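Local coordinates for protein BIFUNCTIONAL PROTEIN Proline utilization A (PutA) (Corynebacterium freiburgense, PDB 5UX5) that probably oxidises proline to glutamate in two steps, with an FAD-dependent proline dehydrogenase and an NAD-dependent aldehyde dehydrogenase joined in one polypeptide, at residues Ala266-Gln276 against Val326-Ile337. Numbering follows the deposited sequence.
Sequences AYLPDSFQALQ and VDANFLRMMDYI. With FAD (flavin-adenine dinucleotide), chain E.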
ATOM      1  N   ALA A 266     -18.901 -16.158  10.080  1.00 30.15           N
ATOM      2  CA  ALA A 266     -19.779 -15.478  11.026  1.00 28.34           C
ATOM      3  C   ALA A 266     -19.150 -14.252  11.680  1.00 37.98           C
ATOM      4  O   ALA A 266     -19.898 -13.417  12.194  1.00 45.32           O
ATOM      5  CB  ALA A 266     -20.210 -16.426  12.147  1.00 28.28           C
ATOM      6  N   TYR A 267     -17.819 -14.083  11.659  1.00 32.09           N
ATOM      7  CA  TYR A 267     -17.312 -12.857  12.265  1.00 30.64           C
ATOM      8  C   TYR A 267     -17.547 -11.635  11.382  1.00 25.95           C
ATOM      9  O   TYR A 267     -17.278 -10.507  11.812  1.00 28.29           O
ATOM     10  CB  TYR A 267     -15.828 -12.990  12.677  1.00 32.45           C
ATOM     11  CG  TYR A 267     -14.751 -13.066  11.591  1.00 38.49           C
ATOM     12  CD1 TYR A 267     -15.041 -12.850  10.244  1.00 32.30           C
ATOM     13  CD2 TYR A 267     -13.430 -13.365  11.932  1.00 34.71           C
ATOM     14  CE1 TYR A 267     -14.051 -12.902   9.280  1.00 32.44           C
ATOM     15  CE2 TYR A 267     -12.435 -13.431  10.963  1.00 36.88           C
ATOM     16  CZ  TYR A 267     -12.749 -13.201   9.638  1.00 34.58           C
ATOM     17  OH  TYR A 267     -11.767 -13.256   8.661  1.00 39.61           O
ATOM     18  N   LEU A 268     -18.065 -11.816  10.179  1.00 25.94           N
ATOM     19  CA  LEU A 268     -18.491 -10.681   9.382  1.00 25.80           C
ATOM     20  C   LEU A 268     -19.947 -10.374   9.685  1.00 39.14           C
ATOM     21  O   LEU A 268     -20.819 -11.202   9.388  1.00 48.56           O
ATOM     22  CB  LEU A 268     -18.303 -10.966   7.915  1.00 25.59           C
ATOM     23  CG  LEU A 268     -16.872 -11.281   7.506  1.00 25.04           C
ATOM     24  CD1 LEU A 268     -16.878 -11.409   6.022  1.00 25.01           C
ATOM     25  CD2 LEU A 268     -15.943 -10.146   7.951  1.00 24.52           C
ATOM     26  N   PRO A 269     -20.259  -9.237  10.281  1.00 39.65           N
ATOM     27  CA  PRO A 269     -21.670  -8.930  10.535  1.00 36.72           C
ATOM     28  C   PRO A 269     -22.517  -9.011   9.269  1.00 38.07           C
ATOM     29  O   PRO A 269     -23.644  -9.500   9.319  1.00 32.92           O
ATOM     30  CB  PRO A 269     -21.617  -7.516  11.124  1.00 27.44           C
ATOM     31  CG  PRO A 269     -20.278  -6.995  10.758  1.00 26.56           C
ATOM     32  CD  PRO A 269     -19.366  -8.166  10.753  1.00 30.62           C
ATOM     33  N   ASP A 270     -22.005  -8.563   8.130  1.00 44.95           N
ATOM     34  CA  ASP A 270     -22.818  -8.575   6.925  1.00 27.70           C
ATOM     35  C   ASP A 270     -22.940  -9.971   6.305  1.00 35.46           C
ATOM     36  O   ASP A 270     -23.579 -10.116   5.257  1.00 40.01           O
ATOM     37  CB  ASP A 270     -22.274  -7.554   5.920  1.00 27.30           C
ATOM     38  CG  ASP A 270     -20.756  -7.625   5.753  1.00 31.87           C
ATOM     39  OD1 ASP A 270     -20.044  -7.956   6.726  1.00 42.61           O
ATOM     40  OD2 ASP A 270     -20.272  -7.349   4.636  1.00 29.07           O
ATOM     41  N   SER A 271     -22.353 -11.004   6.915  1.00 31.24           N
ATOM     42  CA  SER A 271     -22.613 -12.361   6.453  1.00 35.09           C
ATOM     43  C   SER A 271     -23.989 -12.844   6.877  1.00 39.49           C
ATOM     44  O   SER A 271     -24.505 -13.792   6.290  1.00 44.79           O
ATOM     45  CB  SER A 271     -21.533 -13.334   6.945  1.00 38.00           C
ATOM     46  OG  SER A 271     -21.703 -13.671   8.304  1.00 45.55           O
ATOM     47  N   PHE A 272     -24.611 -12.205   7.866  1.00 40.66           N
ATOM     48  CA  PHE A 272     -26.007 -12.510   8.132  1.00 40.35           C
ATOM     49  C   PHE A 272     -26.876 -12.067   6.958  1.00 41.46           C
ATOM     50  O   PHE A 272     -27.841 -12.751   6.601  1.00 40.53           O
ATOM     51  CB  PHE A 272     -26.467 -11.864   9.446  1.00 33.92           C
ATOM     52  CG  PHE A 272     -27.931 -12.077   9.735  1.00 46.75           C
ATOM     53  CD1 PHE A 272     -28.456 -13.359   9.838  1.00 48.06           C
ATOM     54  CD2 PHE A 272     -28.790 -10.996   9.872  1.00 49.32           C
ATOM     55  CE1 PHE A 272     -29.800 -13.556  10.084  1.00 43.98           C
ATOM     56  CE2 PHE A 272     -30.132 -11.190  10.112  1.00 48.40           C
ATOM     57  CZ  PHE A 272     -30.639 -12.475  10.218  1.00 47.67           C
ATOM     58  N   GLN A 273     -26.561 -10.923   6.348  1.00 30.36           N
ATOM     59  CA  GLN A 273     -27.296 -10.538   5.150  1.00 35.25           C
ATOM     60  C   GLN A 273     -26.984 -11.480   3.995  1.00 41.80           C
ATOM     61  O   GLN A 273     -27.875 -11.835   3.221  1.00 49.42           O
ATOM     62  CB  GLN A 273     -26.986  -9.093   4.799  1.00 30.69           C
ATOM     63  CG  GLN A 273     -27.455  -8.157   5.869  1.00 34.62           C
ATOM     64  CD  GLN A 273     -26.913  -6.757   5.728  1.00 33.94           C
ATOM     65  OE1 GLN A 273     -25.899  -6.523   5.063  1.00 29.89           O
ATOM     66  NE2 GLN A 273     -27.621  -5.796   6.319  1.00 36.17           N
ATOM     67  N   ALA A 274     -25.724 -11.900   3.863  1.00 38.32           N
ATOM     68  CA  ALA A 274     -25.371 -12.870   2.835  1.00 34.28           C
ATOM     69  C   ALA A 274     -26.162 -14.163   3.000  1.00 35.42           C
ATOM     70  O   ALA A 274     -26.595 -14.768   2.014  1.00 40.33           O
ATOM     71  CB  ALA A 274     -23.865 -13.148   2.878  1.00 31.01           C
ATOM     72  N   LEU A 275     -26.349 -14.607   4.241  1.00 37.18           N
ATOM     73  CA  LEU A 275     -27.094 -15.838   4.479  1.00 37.23           C
ATOM     74  C   LEU A 275     -28.539 -15.694   4.040  1.00 34.27           C
ATOM     75  O   LEU A 275     -29.078 -16.576   3.374  1.00 35.05           O
ATOM     76  CB  LEU A 275     -27.031 -16.210   5.963  1.00 35.81           C
ATOM     77  CG  LEU A 275     -27.849 -17.428   6.380  1.00 36.41           C
ATOM     78  CD1 LEU A 275     -27.304 -18.643   5.662  1.00 34.79           C
ATOM     79  CD2 LEU A 275     -27.883 -17.650   7.896  1.00 32.05           C
ATOM     80  N   GLN A 276     -29.172 -14.567   4.362  1.00 36.53           N
ATOM     81  CA  GLN A 276     -30.557 -14.374   3.953  1.00 39.54           C
ATOM     82  C   GLN A 276     -30.681 -14.375   2.436  1.00 47.81           C
ATOM     83  O   GLN A 276     -31.610 -14.973   1.873  1.00 49.90           O
ATOM     84  CB  GLN A 276     -31.111 -13.084   4.541  1.00 34.15           C
ATOM     85  CG  GLN A 276     -31.274 -13.139   6.036  1.00 34.24           C
ATOM     86  CD  GLN A 276     -31.838 -11.857   6.598  1.00 37.19           C
ATOM     87  OE1 GLN A 276     -33.019 -11.784   6.925  1.00 57.64           O
ATOM     88  NE2 GLN A 276     -31.006 -10.838   6.705  1.00 34.02           N
ATOM     89  N   VAL A 326     -18.916 -12.465  17.676  1.00 33.91           N
ATOM     90  CA  VAL A 326     -18.740 -13.563  16.746  1.00 33.55           C
ATOM     91  C   VAL A 326     -19.516 -14.775  17.220  1.00 46.01           C
ATOM     92  O   VAL A 326     -20.244 -15.418  16.452  1.00 45.20           O
ATOM     93  CB  VAL A 326     -17.248 -13.878  16.600  1.00 32.81           C
ATOM     94  CG1 VAL A 326     -17.084 -15.040  15.672  1.00 41.21           C
ATOM     95  CG2 VAL A 326     -16.510 -12.641  16.117  1.00 27.38           C
ATOM     96  N   ASP A 327     -19.326 -15.140  18.486  1.00 48.66           N
ATOM     97  CA  ASP A 327     -20.076 -16.257  19.039  1.00 44.36           C
ATOM     98  C   ASP A 327     -21.576 -16.024  18.908  1.00 40.05           C
ATOM     99  O   ASP A 327     -22.330 -16.955  18.611  1.00 36.63           O
ATOM    100  CB  ASP A 327     -19.689 -16.459  20.501  1.00 46.12           C
ATOM    101  CG  ASP A 327     -18.338 -17.104  20.655  1.00 48.64           C
ATOM    102  OD1 ASP A 327     -17.880 -17.798  19.715  1.00 45.43           O
ATOM    103  OD2 ASP A 327     -17.762 -16.977  21.745  1.00 51.71           O
ATOM    104  N   ALA A 328     -22.011 -14.770  19.084  1.00 38.26           N
ATOM    105  CA  ALA A 328     -23.425 -14.424  18.994  1.00 39.26           C
ATOM    106  C   ALA A 328     -23.947 -14.592  17.578  1.00 41.50           C
ATOM    107  O   ALA A 328     -25.015 -15.180  17.365  1.00 54.63           O
ATOM    108  CB  ALA A 328     -23.647 -12.991  19.474  1.00 32.45           C
ATOM    109  N   ASN A 329     -23.233 -14.031  16.601  1.00 34.87           N
ATOM    110  CA  ASN A 329     -23.674 -14.120  15.217  1.00 37.10           C
ATOM    111  C   ASN A 329     -23.621 -15.556  14.712  1.00 40.18           C
ATOM    112  O   ASN A 329     -24.430 -15.948  13.865  1.00 41.55           O
ATOM    113  CB  ASN A 329     -22.811 -13.203  14.342  1.00 41.52           C
ATOM    114  CG  ASN A 329     -23.406 -12.982  12.960  1.00 44.37           C
ATOM    115  OD1 ASN A 329     -24.613 -12.807  12.821  1.00 47.74           O
ATOM    116  ND2 ASN A 329     -22.560 -12.965  11.940  1.00 42.38           N
ATOM    117  N   PHE A 330     -22.661 -16.346  15.194  1.00 42.58           N
ATOM    118  CA  PHE A 330     -22.634 -17.760  14.852  1.00 36.16           C
ATOM    119  C   PHE A 330     -23.937 -18.425  15.282  1.00 42.58           C
ATOM    120  O   PHE A 330     -24.528 -19.204  14.530  1.00 44.70           O
ATOM    121  CB  PHE A 330     -21.419 -18.412  15.511  1.00 33.92           C
ATOM    122  CG  PHE A 330     -20.984 -19.710  14.893  1.00 32.73           C
ATOM    123  CD1 PHE A 330     -20.169 -19.724  13.779  1.00 36.40           C
ATOM    124  CD2 PHE A 330     -21.380 -20.928  15.440  1.00 36.58           C
ATOM    125  CE1 PHE A 330     -19.752 -20.939  13.229  1.00 29.78           C
ATOM    126  CE2 PHE A 330     -20.969 -22.130  14.895  1.00 31.20           C
ATOM    127  CZ  PHE A 330     -20.150 -22.133  13.800  1.00 30.53           C
ATOM    128  N   LEU A 331     -24.429 -18.087  16.475  1.00 44.22           N
ATOM    129  CA  LEU A 331     -25.708 -18.632  16.914  1.00 43.17           C
ATOM    130  C   LEU A 331     -26.869 -18.033  16.133  1.00 40.87           C
ATOM    131  O   LEU A 331     -27.855 -18.727  15.870  1.00 47.66           O
ATOM    132  CB  LEU A 331     -25.894 -18.405  18.409  1.00 41.61           C
ATOM    133  CG  LEU A 331     -24.911 -19.087  19.360  1.00 38.58           C
ATOM    134  CD1 LEU A 331     -25.025 -18.451  20.717  1.00 50.78           C
ATOM    135  CD2 LEU A 331     -25.271 -20.519  19.519  1.00 35.32           C
ATOM    136  N   ARG A 332     -26.795 -16.746  15.770  1.00 36.53           N
ATOM    137  CA  ARG A 332     -27.893 -16.160  14.997  1.00 37.68           C
ATOM    138  C   ARG A 332     -28.014 -16.809  13.623  1.00 46.51           C
ATOM    139  O   ARG A 332     -29.123 -17.119  13.169  1.00 55.09           O
ATOM    140  CB  ARG A 332     -27.734 -14.650  14.847  1.00 33.11           C
ATOM    141  CG  ARG A 332     -28.842 -14.014  13.998  1.00 33.58           C
ATOM    142  CD  ARG A 332     -28.766 -12.481  13.949  1.00 33.42           C
ATOM    143  NE  ARG A 332     -27.447 -12.034  13.497  1.00 36.42           N
ATOM    144  CZ  ARG A 332     -27.090 -10.768  13.263  1.00 38.24           C
ATOM    145  NH1 ARG A 332     -27.944  -9.780  13.434  1.00 32.55           N
ATOM    146  NH2 ARG A 332     -25.856 -10.492  12.865  1.00 34.13           N
ATOM    147  N   MET A 333     -26.890 -17.029  12.945  1.00 42.64           N
ATOM    148  CA  MET A 333     -26.976 -17.604  11.612  1.00 39.49           C
ATOM    149  C   MET A 333     -27.456 -19.046  11.658  1.00 47.05           C
ATOM    150  O   MET A 333     -28.256 -19.469  10.818  1.00 49.79           O
ATOM    151  CB  MET A 333     -25.638 -17.489  10.893  1.00 30.99           C
ATOM    152  CG  MET A 333     -25.203 -16.050  10.702  1.00 41.82           C
ATOM    153  SD  MET A 333     -24.032 -15.827   9.350  1.00 45.23           S
ATOM    154  CE  MET A 333     -22.714 -16.868   9.888  1.00 45.18           C
ATOM    155  N   MET A 334     -26.984 -19.805  12.639  1.00 43.26           N
ATOM    156  CA  MET A 334     -27.473 -21.159  12.863  1.00 35.17           C
ATOM    157  C   MET A 334     -28.982 -21.157  13.094  1.00 42.81           C
ATOM    158  O   MET A 334     -29.737 -21.884  12.431  1.00 44.87           O
ATOM    159  CB  MET A 334     -26.731 -21.720  14.066  1.00 33.47           C
ATOM    160  CG  MET A 334     -26.989 -23.096  14.460  1.00 41.01           C
ATOM    161  SD  MET A 334     -25.985 -23.266  15.932  1.00 45.14           S
ATOM    162  CE  MET A 334     -26.896 -22.206  17.004  1.00 49.94           C
ATOM    163  N   ASP A 335     -29.428 -20.304  14.014  1.00 37.86           N
ATOM    164  CA  ASP A 335     -30.833 -20.169  14.362  1.00 42.39           C
ATOM    165  C   ASP A 335     -31.704 -19.942  13.133  1.00 36.19           C
ATOM    166  O   ASP A 335     -32.779 -20.536  12.996  1.00 37.10           O
ATOM    167  CB  ASP A 335     -30.945 -18.979  15.315  1.00 50.96           C
ATOM    168  CG  ASP A 335     -32.161 -19.021  16.191  1.00 54.28           C
ATOM    169  OD1 ASP A 335     -33.280 -19.269  15.682  1.00 47.56           O
ATOM    170  OD2 ASP A 335     -31.972 -18.762  17.400  1.00 59.25           O
ATOM    171  N   TYR A 336     -31.264 -19.061  12.242  1.00 37.48           N
ATOM    172  CA  TYR A 336     -32.085 -18.646  11.114  1.00 35.81           C
ATOM    173  C   TYR A 336     -32.243 -19.776  10.100  1.00 46.83           C
ATOM    174  O   TYR A 336     -33.325 -19.961   9.523  1.00 41.55           O
ATOM    175  CB  TYR A 336     -31.444 -17.417  10.470  1.00 35.02           C
ATOM    176  CG  TYR A 336     -32.085 -16.880   9.197  1.00 35.31           C
ATOM    177  CD1 TYR A 336     -31.868 -17.481   7.960  1.00 35.85           C
ATOM    178  CD2 TYR A 336     -32.839 -15.712   9.224  1.00 35.89           C
ATOM    179  CE1 TYR A 336     -32.440 -16.969   6.803  1.00 39.50           C
ATOM    180  CE2 TYR A 336     -33.405 -15.184   8.076  1.00 37.76           C
ATOM    181  CZ  TYR A 336     -33.208 -15.818   6.864  1.00 42.73           C
ATOM    182  OH  TYR A 336     -33.781 -15.278   5.728  1.00 43.98           O
ATOM    183  N   ILE A 337     -31.176 -20.544   9.875  1.00 43.23           N
ATOM    184  CA  ILE A 337     -31.083 -21.368   8.680  1.00 39.71           C
ATOM    185  C   ILE A 337     -31.580 -22.782   8.970  1.00 39.04           C
ATOM    186  O   ILE A 337     -32.068 -23.471   8.064  1.00 36.17           O
ATOM    187  CB  ILE A 337     -29.632 -21.354   8.140  1.00 33.96           C
ATOM    188  CG1 ILE A 337     -29.588 -21.656   6.646  1.00 33.92           C
ATOM    189  CG2 ILE A 337     -28.748 -22.305   8.900  1.00 33.66           C
ATOM    190  CD1 ILE A 337     -30.327 -20.643   5.843  1.00 34.23           C
TER
HETATM  191  PA  FAD E2001     -13.546 -20.556  19.107  1.00 64.45           P
HETATM  192  O1A FAD E2001     -12.448 -20.354  20.206  1.00 58.91           O
HETATM  193  O2A FAD E2001     -14.945 -20.639  19.506  1.00 59.45           O
HETATM  194  O5B FAD E2001     -13.672 -19.524  18.050  1.00 59.82           O
HETATM  195  C5B FAD E2001     -12.532 -18.784  17.653  1.00 44.13           C
HETATM  196  C4B FAD E2001     -12.960 -17.756  16.623  1.00 41.63           C
HETATM  197  O4B FAD E2001     -13.521 -16.633  17.238  1.00 46.73           O
HETATM  198  C3B FAD E2001     -11.825 -17.239  15.797  1.00 45.35           C
HETATM  199  O3B FAD E2001     -11.430 -18.044  14.744  1.00 46.82           O
HETATM  200  C2B FAD E2001     -12.347 -15.927  15.334  1.00 40.37           C
HETATM  201  O2B FAD E2001     -13.030 -16.043  14.140  1.00 35.18           O
HETATM  202  C1B FAD E2001     -13.195 -15.483  16.491  1.00 42.76           C
HETATM  203  N9A FAD E2001     -12.526 -14.514  17.346  1.00 38.43           N
HETATM  204  C8A FAD E2001     -11.614 -14.791  18.355  1.00 31.71           C
HETATM  205  N7A FAD E2001     -11.191 -13.639  18.911  1.00 38.21           N
HETATM  206  C5A FAD E2001     -11.809 -12.543  18.317  1.00 36.04           C
HETATM  207  C6A FAD E2001     -11.761 -11.149  18.508  1.00 34.94           C
HETATM  208  N6A FAD E2001     -10.912 -10.501  19.493  1.00 30.96           N
HETATM  209  N1A FAD E2001     -12.525 -10.364  17.732  1.00 42.12           N
HETATM  210  C2A FAD E2001     -13.332 -10.909  16.767  1.00 41.07           C
HETATM  211  N3A FAD E2001     -13.400 -12.261  16.558  1.00 32.02           N
HETATM  212  C4A FAD E2001     -12.666 -13.095  17.303  1.00 36.39           C
HETATM  213  N1  FAD E2001     -12.059 -20.266   8.348  1.00 37.09           N
HETATM  214  C2  FAD E2001     -12.292 -19.392   7.225  1.00 35.70           C
HETATM  215  O2  FAD E2001     -12.094 -18.042   7.394  1.00 33.10           O
HETATM  216  N3  FAD E2001     -12.644 -19.936   5.984  1.00 36.26           N
HETATM  217  C4  FAD E2001     -12.824 -21.309   5.811  1.00 36.30           C
HETATM  218  O4  FAD E2001     -13.187 -21.821   4.577  1.00 40.58           O
HETATM  219  C4X FAD E2001     -12.746 -22.214   7.003  1.00 32.59           C
HETATM  220  N5  FAD E2001     -13.079 -23.562   6.939  1.00 34.77           N
HETATM  221  C5X FAD E2001     -13.041 -24.367   8.086  1.00 37.46           C
HETATM  222  C6  FAD E2001     -13.373 -25.734   8.029  1.00 31.71           C
HETATM  223  C7  FAD E2001     -13.317 -26.502   9.186  1.00 33.77           C
HETATM  224  C7M FAD E2001     -13.655 -27.964   9.155  1.00 31.57           C
HETATM  225  C8  FAD E2001     -12.962 -25.944  10.389  1.00 42.84           C
HETATM  226  C8M FAD E2001     -12.907 -26.776  11.629  1.00 47.92           C
HETATM  227  C9  FAD E2001     -12.633 -24.599  10.452  1.00 45.73           C
HETATM  228  C9A FAD E2001     -12.675 -23.820   9.310  1.00 41.08           C
HETATM  229  N10 FAD E2001     -12.346 -22.438   9.421  1.00 42.51           N
HETATM  230  C10 FAD E2001     -12.375 -21.617   8.273  1.00 38.29           C
HETATM  231  C1' FAD E2001     -11.913 -21.887  10.718  1.00 46.03           C
HETATM  232  C2' FAD E2001     -12.951 -21.170  11.538  1.00 46.73           C
HETATM  233  O2' FAD E2001     -13.294 -19.998  10.890  1.00 36.24           O
HETATM  234  C3' FAD E2001     -12.343 -20.925  12.936  1.00 50.06           C
HETATM  235  O3' FAD E2001     -11.264 -20.085  12.786  1.00 51.66           O
HETATM  236  C4' FAD E2001     -11.867 -22.141  13.740  1.00 49.94           C
HETATM  237  O4' FAD E2001     -12.519 -23.312  13.404  1.00 49.60           O
HETATM  238  C5' FAD E2001     -11.858 -21.909  15.268  1.00 43.68           C
HETATM  239  O5' FAD E2001     -13.034 -21.326  15.818  1.00 41.93           O
HETATM  240  P   FAD E2001     -14.050 -22.091  16.823  1.00 49.06           P
HETATM  241  O1P FAD E2001     -15.589 -22.046  16.489  1.00 49.22           O
HETATM  242  O2P FAD E2001     -13.311 -23.484  16.881  1.00 47.93           O
HETATM  243  O3P FAD E2001     -13.534 -21.818  18.335  1.00 56.94           O
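Two neighbouring outer helices of the proline dehydrogenase TIM barrel pack side by side here, and the contact runs from the FAD pocket at its loop end to an aromatic cluster further along. Helix 271-287 follows strand 260-265, helix 323-337 comes after strand 293-298 and an intervening helix 303-313, and the segment axes run nearly parallel, 10° apart with a closest approach of 10.4 Å. At the flavin end, Y267 CB rests on V326 CG2 at 3.5 Å, and both residues also touch the adenosine half of FAD. Next to them, N329 sends ND2 to A266 O in an almost straight bond of 2.7 Å, in the carbonyl plane and on a lone pair. N329 OD1 takes N-H groups from a side chain of its own helix, NE of R332 in the carbonyl plane and NH2 from above it. Thus held, the guanidinium lies flat on one face of F272, planes 8° apart. It is displaced from the ring centre, an off-centre cation-pi contact with CZ 4.2 Å from the centroid, while R332 CD stands over that centre; a bend at chi3 (55°) turns the group back toward N329. F272 fits as a knob among N329, R332, M333 and Y336, and points its edge at the face of Y336 in an offset edge-to-face pair. M333 CE reaches A266 CB, and L275 CD1 meets I337 CD1 at 3.6 Å; L275 and M333 also touch strand 293-298. The example illustrates how a buried arginine can be accommodated between barrel helices: the oxygens of N329 and A455 and an aromatic face probably help to offset its positive charge, and the same asparagine ties the helix to the loop that carries Y267 into the FAD pocket.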